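Local coordinates for putative outer membrane protein (LpxR) (Salmonella typhimurium, PDB 3FID), which probably deacylates lipid A in the outer membrane, modifying lipopolysaccharide, as a metal-binding beta-barrel enzyme, at residues Leu158-Gly163 / Val185-Asp190; Lys191-Asp196 / Gly214-Val219; Val266-Ser271 / Gly290-Phe295. All blocks are in the same frame, centred on the assembly; numbering follows the deposited sequence.

Contact 1: residues Leu158-Gly163 / Val185-Asp190; sequences LGVNVG and VALGND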
loop_
_atom_site.group_PDB
_atom_site.type_symbol
_atom_site.label_atom_id
_atom_site.label_comp_id
_atom_site.label_asym_id
_atom_site.label_seq_id
_atom_site.Cartn_x
_atom_site.Cartn_y
_atom_site.Cartn_z
ATOM N N LEU A 158 -15.661 -20.427 -19.476
ATOM C CA LEU A 158 -15.993 -21.648 -18.715
ATOM C C LEU A 158 -15.970 -21.413 -17.184
ATOM O O LEU A 158 -15.390 -22.212 -16.423
ATOM C CB LEU A 158 -15.101 -22.821 -19.136
ATOM C CG LEU A 158 -15.290 -23.408 -20.560
ATOM C CD1 LEU A 158 -14.199 -24.425 -20.882
ATOM C CD2 LEU A 158 -16.702 -23.993 -20.764
ATOM N N GLY A 159 -16.600 -20.309 -16.765
ATOM C CA GLY A 159 -16.658 -19.916 -15.341
ATOM C C GLY A 159 -15.399 -19.218 -14.802
ATOM O O GLY A 159 -15.353 -18.846 -13.626
ATOM N N VAL A 160 -14.375 -19.037 -15.640
ATOM C CA VAL A 160 -13.192 -18.240 -15.252
ATOM C C VAL A 160 -13.280 -16.905 -15.991
ATOM O O VAL A 160 -13.343 -16.879 -17.234
ATOM C CB VAL A 160 -11.827 -18.950 -15.582
ATOM C CG1 VAL A 160 -10.601 -18.094 -15.142
ATOM C CG2 VAL A 160 -11.738 -20.340 -14.919
ATOM N N ASN A 161 -13.295 -15.805 -15.231
ATOM C CA ASN A 161 -13.278 -14.465 -15.777
ATOM C C ASN A 161 -11.826 -13.984 -15.901
ATOM O O ASN A 161 -11.051 -14.127 -14.950
ATOM C CB ASN A 161 -14.097 -13.554 -14.847
ATOM C CG ASN A 161 -14.176 -12.119 -15.328
ATOM O OD1 ASN A 161 -13.328 -11.283 -14.969
ATOM N ND2 ASN A 161 -15.196 -11.815 -16.141
ATOM N N VAL A 162 -11.450 -13.436 -17.061
ATOM C CA VAL A 162 -10.081 -12.933 -17.294
ATOM C C VAL A 162 -10.196 -11.520 -17.809
ATOM O O VAL A 162 -11.017 -11.262 -18.676
ATOM C CB VAL A 162 -9.226 -13.831 -18.273
ATOM C CG1 VAL A 162 -9.406 -15.298 -17.955
ATOM C CG2 VAL A 162 -9.609 -13.598 -19.732
ATOM N N GLY A 163 -9.425 -10.583 -17.240
ATOM C CA GLY A 163 -9.603 -9.178 -17.557
ATOM C C GLY A 163 -8.314 -8.377 -17.642
ATOM O O GLY A 163 -7.271 -8.818 -17.177
ATOM N N VAL A 185 -3.685 -7.159 -14.881
ATOM C CA VAL A 185 -4.407 -8.284 -15.488
ATOM C C VAL A 185 -4.796 -9.238 -14.369
ATOM O O VAL A 185 -4.066 -9.381 -13.376
ATOM C CB VAL A 185 -3.575 -9.008 -16.584
ATOM C CG1 VAL A 185 -3.522 -8.121 -17.833
ATOM C CG2 VAL A 185 -2.153 -9.359 -16.091
ATOM N N ALA A 186 -5.964 -9.848 -14.488
ATOM C CA ALA A 186 -6.449 -10.744 -13.449
ATOM C C ALA A 186 -7.237 -11.888 -14.046
ATOM O O ALA A 186 -7.869 -11.749 -15.104
ATOM C CB ALA A 186 -7.316 -9.988 -12.431
ATOM N N LEU A 187 -7.186 -13.015 -13.363
ATOM C CA LEU A 187 -8.114 -14.097 -13.617
ATOM C C LEU A 187 -8.718 -14.556 -12.304
ATOM O O LEU A 187 -8.052 -14.521 -11.256
ATOM C CB LEU A 187 -7.399 -15.238 -14.329
ATOM C CG LEU A 187 -6.486 -16.191 -13.603
ATOM C CD1 LEU A 187 -7.322 -17.388 -13.091
ATOM C CD2 LEU A 187 -5.425 -16.669 -14.610
ATOM N N GLY A 188 -9.954 -15.041 -12.358
ATOM C CA GLY A 188 -10.693 -15.356 -11.124
ATOM C C GLY A 188 -12.108 -15.799 -11.445
ATOM O O GLY A 188 -12.519 -15.759 -12.603
ATOM N N ASN A 189 -12.857 -16.207 -10.427
ATOM C CA ASN A 189 -14.255 -16.632 -10.646
ATOM C C ASN A 189 -15.293 -15.549 -10.415
ATOM O O ASN A 189 -16.495 -15.819 -10.447
ATOM C CB ASN A 189 -14.568 -17.928 -9.877
ATOM C CG ASN A 189 -14.585 -17.739 -8.388
ATOM O OD1 ASN A 189 -14.090 -16.736 -7.868
ATOM N ND2 ASN A 189 -15.166 -18.703 -7.678
ATOM N N ASP A 190 -14.856 -14.301 -10.216
ATOM C CA ASP A 190 -15.811 -13.230 -10.052
ATOM C C ASP A 190 -15.437 -11.976 -10.828
ATOM O O ASP A 190 -14.382 -11.388 -10.593
ATOM C CB ASP A 190 -16.052 -12.890 -8.562
ATOM C CG ASP A 190 -17.179 -11.886 -8.383
ATOM O OD1 ASP A 190 -16.956 -10.777 -7.834
ATOM O OD2 ASP A 190 -18.310 -12.184 -8.838
#
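V185 starts the contacts just beyond the last bridged pair, its CA-H directed at G163 O (V185 CA to G163 O 3.4 Å). At A186 the two chains form a hydrogen-bonded pair: A186 N reaches G163 O at 3.2 Å, and G163 N returns to A186 O at 2.9 Å. The A186 methyl is small enough for a buried face where K218 and F220 of strand 215-228 lie against it. L187 turns to the other face. Its CG sits between the backbone N and the carbonyl carbon (chi1 77°); L187 and V160 approach obliquely, L187 CD1 meeting V160 CG1 at 3.9 Å, while L187 CB packs on V162 CG1 at 4.1 Å. A bound detergent touches L187, as suits branched apolar side chains on the outer surface of a transmembrane beta barrel. Here strands 160-173 and 176-188 form an antiparallel hairpin, with 160-163 at 175° to 185-188. At G188 the next hydrogen-bonded pair is tight: N161 N to G188 O is 2.7 Å, and G188 N to N161 O is 3.0 Å. G188, with no side chain, leaves its face to the amide of N194, to which N161 OD1 is bonded; N161 ND2 bonds D156. N189 touches G159 O through CB (3.9 Å), but its amide turns from this pair to bond L215 O and Y217 N. D190 N-caps the following helix, its OD1 accepting from F193 N.

Contact 2: residues Lys191-Asp196 / Gly214-Val219; sequences KTFNSD and GLIYKV. With CXE (pentaethylene glycol monodecyl ether), chain K.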
loop_
_atom_site.group_PDB
_atom_site.type_symbol
_atom_site.label_atom_id
_atom_site.label_comp_id
_atom_site.label_asym_id
_atom_site.label_seq_id
_atom_site.Cartn_x
_atom_site.Cartn_y
_atom_site.Cartn_z
ATOM N N LYS A 191 -16.315 -11.571 -11.745
ATOM C CA LYS A 191 -16.100 -10.383 -12.586
ATOM C C LYS A 191 -15.873 -9.080 -11.779
ATOM O O LYS A 191 -14.979 -8.277 -12.122
ATOM C CB LYS A 191 -17.273 -10.213 -13.585
ATOM C CG LYS A 191 -17.325 -8.839 -14.255
ATOM C CD LYS A 191 -18.585 -8.678 -15.145
ATOM C CE LYS A 191 -18.502 -7.402 -15.971
ATOM N NZ LYS A 191 -17.674 -7.601 -17.185
ATOM N N THR A 192 -16.679 -8.865 -10.729
ATOM C CA THR A 192 -16.624 -7.613 -9.952
ATOM C C THR A 192 -15.285 -7.548 -9.178
ATOM O O THR A 192 -14.586 -6.525 -9.205
ATOM C CB THR A 192 -17.812 -7.505 -8.957
ATOM O OG1 THR A 192 -19.054 -7.537 -9.685
ATOM C CG2 THR A 192 -17.741 -6.176 -8.168
ATOM N N PHE A 193 -14.968 -8.648 -8.490
ATOM C CA PHE A 193 -13.741 -8.749 -7.694
ATOM C C PHE A 193 -12.505 -8.603 -8.592
ATOM O O PHE A 193 -11.547 -7.908 -8.240
ATOM C CB PHE A 193 -13.724 -10.076 -6.906
ATOM C CG PHE A 193 -12.514 -10.252 -5.960
ATOM C CD1 PHE A 193 -11.951 -9.157 -5.270
ATOM C CD2 PHE A 193 -11.980 -11.527 -5.733
ATOM C CE1 PHE A 193 -10.847 -9.342 -4.392
ATOM C CE2 PHE A 193 -10.913 -11.710 -4.854
ATOM C CZ PHE A 193 -10.331 -10.609 -4.201
ATOM N N ASN A 194 -12.547 -9.221 -9.770
ATOM C CA ASN A 194 -11.398 -9.112 -10.677
ATOM C C ASN A 194 -10.993 -7.684 -11.029
ATOM O O ASN A 194 -9.789 -7.421 -11.186
ATOM C CB ASN A 194 -11.632 -9.910 -11.965
ATOM C CG ASN A 194 -11.306 -11.374 -11.807
ATOM O OD1 ASN A 194 -10.886 -11.837 -10.737
ATOM N ND2 ASN A 194 -11.514 -12.138 -12.891
ATOM N N SER A 195 -11.970 -6.779 -11.180
ATOM C CA SER A 195 -11.665 -5.372 -11.543
ATOM C C SER A 195 -11.345 -4.497 -10.332
ATOM O O SER A 195 -11.010 -3.333 -10.496
ATOM C CB SER A 195 -12.802 -4.721 -12.362
ATOM O OG SER A 195 -13.914 -4.431 -11.533
ATOM N N ASP A 196 -11.420 -5.067 -9.123
ATOM C CA ASP A 196 -11.291 -4.280 -7.899
ATOM C C ASP A 196 -9.794 -4.220 -7.570
ATOM O O ASP A 196 -9.302 -5.009 -6.758
ATOM C CB ASP A 196 -12.091 -4.947 -6.755
ATOM C CG ASP A 196 -12.245 -4.051 -5.540
ATOM O OD1 ASP A 196 -12.162 -2.810 -5.686
ATOM O OD2 ASP A 196 -12.470 -4.604 -4.439
ATOM N N GLY A 214 -19.713 -18.434 -1.534
ATOM C CA GLY A 214 -18.980 -19.690 -1.605
ATOM C C GLY A 214 -17.511 -19.465 -1.921
ATOM O O GLY A 214 -16.866 -18.607 -1.316
ATOM N N LEU A 215 -16.993 -20.242 -2.877
ATOM C CA LEU A 215 -15.605 -20.136 -3.326
ATOM C C LEU A 215 -15.359 -18.809 -4.047
ATOM O O LEU A 215 -16.095 -18.410 -4.950
ATOM C CB LEU A 215 -15.213 -21.304 -4.254
ATOM C CG LEU A 215 -13.767 -21.365 -4.782
ATOM C CD1 LEU A 215 -12.725 -21.779 -3.719
ATOM C CD2 LEU A 215 -13.663 -22.243 -6.019
ATOM N N ILE A 216 -14.284 -18.154 -3.634
ATOM C CA ILE A 216 -13.808 -16.975 -4.307
ATOM C C ILE A 216 -12.318 -17.156 -4.533
ATOM O O ILE A 216 -11.581 -17.680 -3.661
ATOM C CB ILE A 216 -14.143 -15.700 -3.498
ATOM C CG1 ILE A 216 -13.941 -14.443 -4.364
ATOM C CG2 ILE A 216 -13.318 -15.641 -2.178
ATOM C CD1 ILE A 216 -14.554 -13.205 -3.762
ATOM N N TYR A 217 -11.880 -16.812 -5.735
ATOM C CA TYR A 217 -10.440 -16.790 -6.022
ATOM C C TYR A 217 -10.050 -15.777 -7.092
ATOM O O TYR A 217 -10.851 -15.418 -7.957
ATOM C CB TYR A 217 -9.888 -18.180 -6.363
ATOM C CG TYR A 217 -10.344 -18.712 -7.690
ATOM C CD1 TYR A 217 -11.481 -19.550 -7.775
ATOM C CD2 TYR A 217 -9.648 -18.389 -8.862
ATOM C CE1 TYR A 217 -11.915 -20.033 -9.000
ATOM C CE2 TYR A 217 -10.067 -18.875 -10.089
ATOM C CZ TYR A 217 -11.194 -19.680 -10.159
ATOM O OH TYR A 217 -11.579 -20.136 -11.395
ATOM N N LYS A 218 -8.804 -15.312 -7.019
ATOM C CA LYS A 218 -8.327 -14.271 -7.923
ATOM C C LYS A 218 -6.812 -14.339 -7.941
ATOM O O LYS A 218 -6.206 -14.558 -6.891
ATOM C CB LYS A 218 -8.802 -12.892 -7.428
ATOM C CG LYS A 218 -8.250 -11.691 -8.238
ATOM C CD LYS A 218 -8.812 -10.348 -7.759
ATOM C CE LYS A 218 -8.105 -9.186 -8.511
ATOM N NZ LYS A 218 -8.629 -7.873 -7.990
ATOM N N VAL A 219 -6.206 -14.220 -9.133
ATOM C CA VAL A 219 -4.762 -14.115 -9.261
ATOM C C VAL A 219 -4.501 -12.928 -10.162
ATOM O O VAL A 219 -5.223 -12.730 -11.129
ATOM C CB VAL A 219 -4.120 -15.380 -9.873
ATOM C CG1 VAL A 219 -2.626 -15.244 -9.878
ATOM C CG2 VAL A 219 -4.529 -16.667 -9.072
HETATM C C1 CXE K . -3.238 -13.427 -14.788
HETATM C C2 CXE K . -2.383 -12.884 -13.661
HETATM C C3 CXE K . -0.944 -13.399 -13.723
HETATM C C4 CXE K . -0.776 -14.720 -12.973
HETATM C C5 CXE K . 0.661 -15.222 -12.901
HETATM C C6 CXE K . 0.923 -15.844 -11.528
HETATM C C7 CXE K . 1.890 -17.031 -11.536
HETATM C C8 CXE K . 2.132 -17.512 -10.108
HETATM C C9 CXE K . 3.225 -18.566 -9.998
HETATM C C10 CXE K . 3.348 -19.059 -8.559
HETATM O O11 CXE K . 4.201 -20.202 -8.486
HETATM C C12 CXE K . 4.538 -20.539 -7.138
HETATM C C13 CXE K . 5.804 -21.396 -7.096
HETATM O O14 CXE K . 6.176 -21.670 -5.738
HETATM C C15 CXE K . 7.588 -21.656 -5.517
HETATM C C16 CXE K . 8.084 -20.215 -5.386
HETATM O O17 CXE K . 9.433 -20.178 -4.911
HETATM C C18 CXE K . 10.337 -19.616 -5.861
HETATM C C19 CXE K . 11.771 -19.957 -5.478
HETATM O O20 CXE K . 11.756 -20.777 -4.311
HETATM O O HOH W 1 -12.542 -13.217 -8.935
#
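Helix 191-194 lies against the inner face of barrel strand 215-228, where F193 and N194 receive the K218 side chain. K218 has CG anti to the backbone N (chi1 175°) and an extended chain that runs over the phenyl ring to the helix end. K218 CB lies 3.5 Å from F193 CE2, and K218 CD sits over the ring centre in a CH-pi contact, 3.8 Å from the F193 centroid. Beyond, the ammonium makes a cation-pi contact on that face. K218 NZ donates to F193 O at 2.9 Å, weakly to N194 O at 3.4 Å, and also to N197 OD1; D196 N reaches F193 O from the opposite face of its plane. Carbonyls here, near the helix end, would favour the lysine's positive charge. The I216 and F193 side chains cross at about a right angle, I216 CD1 meeting F193 CD2 at 3.7 Å. The N194 and K218 side chains pass in opposite directions; N161 OD1 holds N194 ND2. Water 1 lies 2.8 Å from N194 OD1 and links it to Y217 O. V219 points the other way, CG1 touching the detergent tail. Inward lysine beside outward valine is the alternation typical of outer-membrane beta-barrel strands.

Contact 3: residues Val266-Ser271 / Gly290-Phe295; sequences VAFSLS and GDITFF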
loop_
_atom_site.group_PDB
_atom_site.type_symbol
_atom_site.label_atom_id
_atom_site.label_comp_id
_atom_site.label_asym_id
_atom_site.label_seq_id
_atom_site.Cartn_x
_atom_site.Cartn_y
_atom_site.Cartn_z
ATOM N N VAL A 266 -14.808 -16.293 4.654
ATOM C CA VAL A 266 -13.423 -15.898 4.932
ATOM C C VAL A 266 -12.488 -16.016 3.718
ATOM O O VAL A 266 -12.535 -17.008 2.975
ATOM C CB VAL A 266 -12.859 -16.617 6.175
ATOM C CG1 VAL A 266 -12.727 -18.136 5.954
ATOM C CG2 VAL A 266 -11.540 -15.969 6.631
ATOM N N ALA A 267 -11.638 -15.002 3.518
ATOM C CA ALA A 267 -10.717 -15.042 2.399
ATOM C C ALA A 267 -9.344 -14.580 2.845
ATOM O O ALA A 267 -9.242 -13.714 3.704
ATOM C CB ALA A 267 -11.209 -14.184 1.255
ATOM N N PHE A 268 -8.323 -15.172 2.243
ATOM C CA PHE A 268 -6.928 -14.894 2.540
ATOM C C PHE A 268 -6.306 -14.349 1.266
ATOM O O PHE A 268 -6.597 -14.846 0.174
ATOM C CB PHE A 268 -6.220 -16.163 3.003
ATOM C CG PHE A 268 -6.819 -16.753 4.252
ATOM C CD1 PHE A 268 -7.722 -17.813 4.170
ATOM C CD2 PHE A 268 -6.531 -16.212 5.502
ATOM C CE1 PHE A 268 -8.307 -18.351 5.332
ATOM C CE2 PHE A 268 -7.115 -16.738 6.672
ATOM C CZ PHE A 268 -7.995 -17.798 6.581
ATOM N N SER A 269 -5.486 -13.312 1.416
ATOM C CA SER A 269 -4.798 -12.685 0.289
ATOM C C SER A 269 -3.314 -12.490 0.569
ATOM O O SER A 269 -2.939 -12.229 1.693
ATOM C CB SER A 269 -5.401 -11.324 -0.004
ATOM O OG SER A 269 -6.752 -11.429 -0.372
ATOM N N LEU A 270 -2.492 -12.593 -0.480
ATOM C CA LEU A 270 -1.080 -12.248 -0.394
ATOM C C LEU A 270 -0.733 -11.407 -1.622
ATOM O O LEU A 270 -1.160 -11.732 -2.728
ATOM C CB LEU A 270 -0.248 -13.550 -0.324
ATOM C CG LEU A 270 1.283 -13.717 -0.279
ATOM C CD1 LEU A 270 1.862 -14.018 -1.627
ATOM C CD2 LEU A 270 2.011 -12.579 0.417
ATOM N N SER A 271 -0.008 -10.305 -1.417
ATOM C CA SER A 271 0.472 -9.484 -2.527
ATOM C C SER A 271 1.991 -9.298 -2.380
ATOM O O SER A 271 2.478 -8.996 -1.286
ATOM C CB SER A 271 -0.268 -8.128 -2.556
ATOM O OG SER A 271 0.064 -7.404 -3.750
ATOM N N GLY A 290 -0.187 -9.314 3.623
ATOM C CA GLY A 290 -1.053 -10.479 3.794
ATOM C C GLY A 290 -2.330 -9.999 4.452
ATOM O O GLY A 290 -2.290 -9.188 5.404
ATOM N N ASP A 291 -3.465 -10.437 3.915
ATOM C CA ASP A 291 -4.746 -9.914 4.386
ATOM C C ASP A 291 -5.715 -11.040 4.756
ATOM O O ASP A 291 -5.729 -12.117 4.129
ATOM C CB ASP A 291 -5.441 -8.997 3.356
ATOM C CG ASP A 291 -4.462 -8.238 2.430
ATOM O OD1 ASP A 291 -3.477 -7.630 2.882
ATOM O OD2 ASP A 291 -4.732 -8.215 1.214
ATOM N N ILE A 292 -6.511 -10.782 5.786
ATOM C CA ILE A 292 -7.607 -11.685 6.143
ATOM C C ILE A 292 -8.850 -10.837 6.011
ATOM O O ILE A 292 -8.918 -9.752 6.591
ATOM C CB ILE A 292 -7.499 -12.200 7.595
ATOM C CG1 ILE A 292 -6.228 -13.035 7.783
ATOM C CG2 ILE A 292 -8.752 -13.038 7.950
ATOM C CD1 ILE A 292 -6.013 -13.474 9.238
ATOM N N THR A 293 -9.795 -11.300 5.187
ATOM C CA THR A 293 -10.974 -10.525 4.875
ATOM C C THR A 293 -12.202 -11.380 5.181
ATOM O O THR A 293 -12.317 -12.517 4.700
ATOM C CB THR A 293 -10.981 -10.113 3.406
ATOM O OG1 THR A 293 -9.736 -9.483 3.091
ATOM C CG2 THR A 293 -12.119 -9.105 3.141
ATOM N N PHE A 294 -13.095 -10.831 5.994
ATOM C CA PHE A 294 -14.391 -11.453 6.215
ATOM C C PHE A 294 -15.347 -10.788 5.255
ATOM O O PHE A 294 -15.429 -9.577 5.212
ATOM C CB PHE A 294 -14.799 -11.306 7.683
ATOM C CG PHE A 294 -13.853 -11.996 8.609
ATOM C CD1 PHE A 294 -13.910 -13.376 8.775
ATOM C CD2 PHE A 294 -12.842 -11.280 9.240
ATOM C CE1 PHE A 294 -12.990 -14.036 9.601
ATOM C CE2 PHE A 294 -11.915 -11.928 10.075
ATOM C CZ PHE A 294 -11.997 -13.307 10.257
ATOM N N PHE A 295 -16.002 -11.590 4.425
ATOM C CA PHE A 295 -16.871 -11.058 3.370
ATOM C C PHE A 295 -18.203 -11.798 3.437
ATOM O O PHE A 295 -18.240 -13.023 3.545
ATOM C CB PHE A 295 -16.205 -11.149 1.980
ATOM C CG PHE A 295 -16.138 -12.554 1.389
ATOM C CD1 PHE A 295 -15.151 -13.452 1.780
ATOM C CD2 PHE A 295 -17.029 -12.938 0.379
ATOM C CE1 PHE A 295 -15.070 -14.702 1.235
ATOM C CE2 PHE A 295 -16.958 -14.215 -0.180
ATOM C CZ PHE A 295 -15.965 -15.093 0.235
HETATM O O HOH W 2 -8.201 -11.307 1.996
#
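A267 and S269 face T293 and D291 as hydrogen-bonded pairs in a hairpin of the outer-membrane beta barrel, strands 266-275 and 285-295. The backbone ladder has four bonds. A267 N to T293 O is 2.8 Å, and D291 N to S269 O is 2.9 Å; each bond has its reciprocal. Between the pairs, CA-H groups lean on the same carbonyls, as G290 CA does on S269 O at 3.3 Å.

The apolar contacts divide between the faces. On the surface, V266 and F294 lie side by side with V266 CG2 3.8 Å from F294 CE1, and F268 CD2 rests on I292 CG1; bulky apolar groups suit this outward face, probably set in lipid. On the inner side F295 has CG between the backbone N and carbonyl carbon (chi1 74°); F295 CE1 lies 3.9 Å from A267 CB, where alanine is small enough to let the ring in.

Polar groups line the interior. D291 OD2 packs on S269 CB, while OD1 bonds S6 and N289. S269 OG also bonds T260, and T293 OG1 bonds G206 O. Water 2 bridges the strands, donating to T293 OG1 at 2.6 Å and lying 2.8 Å from S269 OG.

Overall arrangement
The three contacts follow one another along the chain, each closing before the next opens; contacts 1 and 3 pair strands of the barrel wall, and contact 2 packs a short helix against the inner face of one. Contacts 1 and 2 are neighbours, their centres about 7 Å apart: strand 176-188 pairs with strand 215-228, L187 O probably accepting from V219 N, and leads directly into helix 191-194. Contact 3 lies two strands further round, about 12 Å from contact 2 between centres and 18 Å from contact 1. F295 and A267 still touch I216 inside the barrel, whereas contacts 1 and 3 do not meet. Detergent touches the outside of all three, consistent with a membrane-embedded wall.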